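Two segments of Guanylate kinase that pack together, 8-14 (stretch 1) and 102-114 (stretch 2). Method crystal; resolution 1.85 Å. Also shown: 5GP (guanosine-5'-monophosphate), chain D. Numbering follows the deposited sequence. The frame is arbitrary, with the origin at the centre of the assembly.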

# COMPACT_ATOMS: atom_id res chain seq x y z
N ASN A 8 2.43 -5.97 -12.00
CA ASN A 8 2.02 -4.59 -12.18
C ASN A 8 3.22 -3.75 -12.61
O ASN A 8 4.37 -4.20 -12.53
N LEU A 9 2.94 -2.54 -13.08
CA LEU A 9 3.99 -1.57 -13.36
C LEU A 9 4.10 -0.59 -12.20
O LEU A 9 3.10 -0.10 -11.69
N PHE A 10 5.33 -0.30 -11.79
CA PHE A 10 5.58 0.65 -10.72
C PHE A 10 6.41 1.79 -11.27
O PHE A 10 7.60 1.61 -11.55
N ILE A 11 5.78 2.95 -11.44
CA ILE A 11 6.44 4.11 -12.02
C ILE A 11 7.16 4.87 -10.92
O ILE A 11 6.57 5.17 -9.88
N ILE A 12 8.44 5.16 -11.14
CA ILE A 12 9.21 5.95 -10.19
C ILE A 12 9.69 7.22 -10.88
O ILE A 12 10.43 7.15 -11.87
N SER A 13 9.27 8.37 -10.37
CA SER A 13 9.69 9.65 -10.95
C SER A 13 10.30 10.56 -9.90
O SER A 13 9.96 10.47 -8.72
N ALA A 14 11.22 11.42 -10.33
CA ALA A 14 11.89 12.34 -9.43
C ALA A 14 12.71 13.35 -10.22
O ALA A 14 13.10 13.08 -11.36
N LEU A 102 9.55 1.23 -13.66
CA LEU A 102 9.80 2.18 -14.74
C LEU A 102 10.32 3.49 -14.16
O LEU A 102 9.59 4.22 -13.50
N GLU A 103 11.60 3.76 -14.40
CA GLU A 103 12.18 5.03 -13.97
C GLU A 103 12.00 6.01 -15.10
O GLU A 103 12.86 6.11 -15.98
N ILE A 104 10.88 6.73 -15.09
CA ILE A 104 10.52 7.60 -16.20
C ILE A 104 10.03 8.94 -15.68
O ILE A 104 9.71 9.07 -14.50
N ASP A 105 9.99 9.95 -16.55
CA ASP A 105 9.60 11.29 -16.12
C ASP A 105 8.09 11.42 -16.05
O ASP A 105 7.36 10.46 -16.29
N TRP A 106 7.61 12.62 -15.73
CA TRP A 106 6.17 12.83 -15.54
C TRP A 106 5.38 12.65 -16.83
O TRP A 106 4.22 12.21 -16.79
N GLN A 107 5.99 12.97 -17.96
CA GLN A 107 5.35 12.79 -19.26
C GLN A 107 5.13 11.31 -19.54
O GLN A 107 4.05 10.90 -19.98
N GLY A 108 6.16 10.51 -19.30
CA GLY A 108 6.05 9.08 -19.48
C GLY A 108 5.02 8.48 -18.54
O GLY A 108 4.27 7.57 -18.91
N ALA A 109 4.99 8.98 -17.31
CA ALA A 109 4.03 8.51 -16.31
C ALA A 109 2.60 8.66 -16.81
O ALA A 109 1.79 7.73 -16.71
N ARG A 110 2.27 9.84 -17.34
CA ARG A 110 0.94 10.08 -17.89
C ARG A 110 0.57 9.05 -18.95
O ARG A 110 -0.56 8.57 -19.00
N GLN A 111 1.54 8.70 -19.80
CA GLN A 111 1.30 7.72 -20.87
C GLN A 111 1.01 6.34 -20.30
O GLN A 111 0.07 5.67 -20.73
N ILE A 112 1.82 5.92 -19.34
CA ILE A 112 1.66 4.60 -18.73
C ILE A 112 0.33 4.48 -17.99
O ILE A 112 -0.35 3.45 -18.09
N ARG A 113 -0.05 5.52 -17.26
CA ARG A 113 -1.33 5.50 -16.53
C ARG A 113 -2.51 5.27 -17.47
O ARG A 113 -3.45 4.56 -17.14
N GLU A 114 -2.45 5.89 -18.65
CA GLU A 114 -3.49 5.71 -19.66
C GLU A 114 -3.48 4.27 -20.18
O GLU A 114 -4.52 3.63 -20.29

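Strand 9-13 lies beside strand residue Leu102 in parallel register, while helix 106-114 packs over the sheet face carrying Ile11 and Leu102, its axis nearly antiparallel to that of strand 9-13 (163°) and 8.9 Å from it at closest approach. Asn8 stays out of reach of stretch 2; its t side chain reaches the backbone of the next residue, OD1 accepting from Leu9 N at 2.7 Å. Leu9 (m, t) points toward stretch 2, and its CD1 meets Ile112 CG2 at 3.7 Å and Leu102 CD1 at 4.1 Å, bridging strand and helix. Phe10 (m) directs its CB away; its carbonyl O accepts from Leu102 N at 2.9 Å. Ile11 (m, t) is the most heavily covered residue. It shares a sheet face with Leu102 (m, t), and its branches divide between neighbours: CG2 packs on Ile104 CG1 at 3.7 Å and Ala109 CB at 3.9 Å, whereas CD1 reaches Ile112 CG2 at 3.7 Å. Ile112 (m, m) and Ala109 both point toward the strand, one helical turn apart, and so supply this apolar surface together. Ile12 (m, m) lies on the other face with Glu103, and its N donates to Leu102 O at 2.8 Å, almost linear. Ser13 (m) makes the side-chain hydrogen bond of the interface, OG donating to Ile104 O at 2.7 Å just before the helix begins. Ala14 points away and makes no contact. Beyond Ile104 (p, t), Asp105 (p) points away from stretch 1 and caps the helix: its OD1 accepts from Gly108 N at 3.0 Å and also from N2 of the bound guanosine-5'-monophosphate at 3.0 Å, while its OD2 takes Gln107 NE2 at 2.8 Å. Ile104 CG2 lies 3.3 Å from 5GP N1, so this residue touches the nucleotide as well as Ile11.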

# COMPACT_ATOMS: atom_id res chain seq x y z
CB ASN A 8 1.43 -4.05 -10.88
CG ASN A 8 0.50 -2.87 -11.09
OD1 ASN A 8 0.40 -2.33 -12.19
ND2 ASN A 8 -0.19 -2.46 -10.03
CB LEU A 9 3.66 -0.80 -14.64
CG LEU A 9 3.44 -1.65 -15.90
CD1 LEU A 9 3.10 -0.74 -17.08
CD2 LEU A 9 4.67 -2.49 -16.20
CB PHE A 10 6.28 -0.02 -9.55
CG PHE A 10 5.42 -1.02 -8.83
CD1 PHE A 10 4.59 -0.63 -7.79
CD2 PHE A 10 5.42 -2.36 -9.21
CE1 PHE A 10 3.80 -1.55 -7.14
CE2 PHE A 10 4.63 -3.28 -8.56
CZ PHE A 10 3.81 -2.87 -7.53
CB ILE A 11 5.41 5.05 -12.67
CG1 ILE A 11 4.63 4.31 -13.77
CG2 ILE A 11 6.09 6.29 -13.25
CD1 ILE A 11 3.31 4.97 -14.13
CB ILE A 12 10.46 5.19 -9.72
CG1 ILE A 12 10.11 3.74 -9.38
CG2 ILE A 12 11.07 5.89 -8.52
CD1 ILE A 12 9.22 3.60 -8.18
CB SER A 13 8.51 10.36 -11.62
OG SER A 13 7.89 9.53 -12.60
CB ALA A 14 12.79 11.57 -8.47
CB LEU A 102 8.52 2.43 -15.54
CG LEU A 102 7.85 1.22 -16.21
CD1 LEU A 102 6.50 1.60 -16.80
CD2 LEU A 102 8.76 0.63 -17.26
CB GLU A 103 13.67 4.86 -13.67
CG GLU A 103 14.00 3.88 -12.57
CD GLU A 103 15.49 3.71 -12.38
OE1 GLU A 103 16.15 3.18 -13.30
OE2 GLU A 103 16.01 4.13 -11.33
CB ILE A 104 9.44 6.96 -17.09
CG1 ILE A 104 8.20 6.64 -16.27
CG2 ILE A 104 9.98 5.70 -17.75
CD1 ILE A 104 7.08 5.98 -17.07
CB ASP A 105 10.20 12.38 -17.02
CG ASP A 105 9.40 12.60 -18.29
OD1 ASP A 105 8.85 11.63 -18.83
OD2 ASP A 105 9.32 13.76 -18.75
CB TRP A 106 5.89 14.20 -14.91
CG TRP A 106 6.22 15.38 -15.79
CD1 TRP A 106 7.36 16.13 -15.78
CD2 TRP A 106 5.38 15.95 -16.81
NE1 TRP A 106 7.29 17.12 -16.73
CE2 TRP A 106 6.09 17.03 -17.38
CE3 TRP A 106 4.11 15.64 -17.31
CZ2 TRP A 106 5.57 17.81 -18.41
CZ3 TRP A 106 3.60 16.41 -18.34
CH2 TRP A 106 4.33 17.48 -18.87
CB GLN A 107 6.19 13.39 -20.38
CG GLN A 107 6.51 14.86 -20.21
CD GLN A 107 7.44 15.37 -21.28
OE1 GLN A 107 7.00 15.95 -22.27
NE2 GLN A 107 8.74 15.15 -21.09
CB ALA A 109 4.22 9.25 -15.00
CB ARG A 110 0.83 11.50 -18.47
CG ARG A 110 0.89 12.62 -17.43
CD ARG A 110 0.58 13.97 -18.07
NE ARG A 110 0.51 15.06 -17.10
CZ ARG A 110 0.09 16.29 -17.39
NH1 ARG A 110 -0.30 16.58 -18.63
NH2 ARG A 110 0.06 17.23 -16.45
CB GLN A 111 2.50 7.65 -21.81
CG GLN A 111 2.72 8.91 -22.63
CD GLN A 111 4.02 8.86 -23.40
OE1 GLN A 111 4.25 7.94 -24.19
NE2 GLN A 111 4.87 9.85 -23.18
CB ILE A 112 2.83 4.28 -17.78
CG1 ILE A 112 4.15 4.26 -18.55
CG2 ILE A 112 2.60 2.95 -17.09
CD1 ILE A 112 4.21 3.18 -19.61
CB ARG A 113 -1.54 6.79 -15.73
CG ARG A 113 -0.64 6.91 -14.52
CD ARG A 113 -1.04 8.09 -13.63
NE ARG A 113 0.05 8.47 -12.75
CZ ARG A 113 0.87 9.49 -12.98
NH1 ARG A 113 0.68 10.25 -14.05
NH2 ARG A 113 1.86 9.76 -12.14
CB GLU A 114 -3.26 6.67 -20.83
CG GLU A 114 -3.53 8.13 -20.51
CD GLU A 114 -4.93 8.56 -20.90
OE1 GLU A 114 -5.48 7.98 -21.86
OE2 GLU A 114 -5.48 9.48 -20.26
P 5GP D . 19.36 11.10 -17.33
O1P 5GP D . 19.96 9.74 -17.09
O2P 5GP D . 19.65 11.79 -18.63
O3P 5GP D . 19.74 12.00 -16.17
O5' 5GP D . 17.79 11.03 -17.10
C5' 5GP D . 16.94 12.10 -17.49
C4' 5GP D . 15.52 11.86 -17.06
O4' 5GP D . 14.79 11.24 -18.14
C3' 5GP D . 15.34 10.89 -15.90
O3' 5GP D . 15.56 11.50 -14.64
C2' 5GP D . 13.92 10.38 -16.09
O2' 5GP D . 12.99 11.28 -15.50
C1' 5GP D . 13.74 10.46 -17.61
N9 5GP D . 13.78 9.13 -18.25
C8 5GP D . 14.76 8.22 -18.27
N7 5GP D . 14.35 7.15 -19.00
C5 5GP D . 13.09 7.42 -19.44
C6 5GP D . 12.16 6.75 -20.22
O6 5GP D . 12.41 5.61 -20.68
N1 5GP D . 10.98 7.33 -20.48
C2 5GP D . 10.68 8.54 -20.00
N2 5GP D . 9.48 9.12 -20.26
N3 5GP D . 11.56 9.22 -19.24
C4 5GP D . 12.76 8.67 -18.97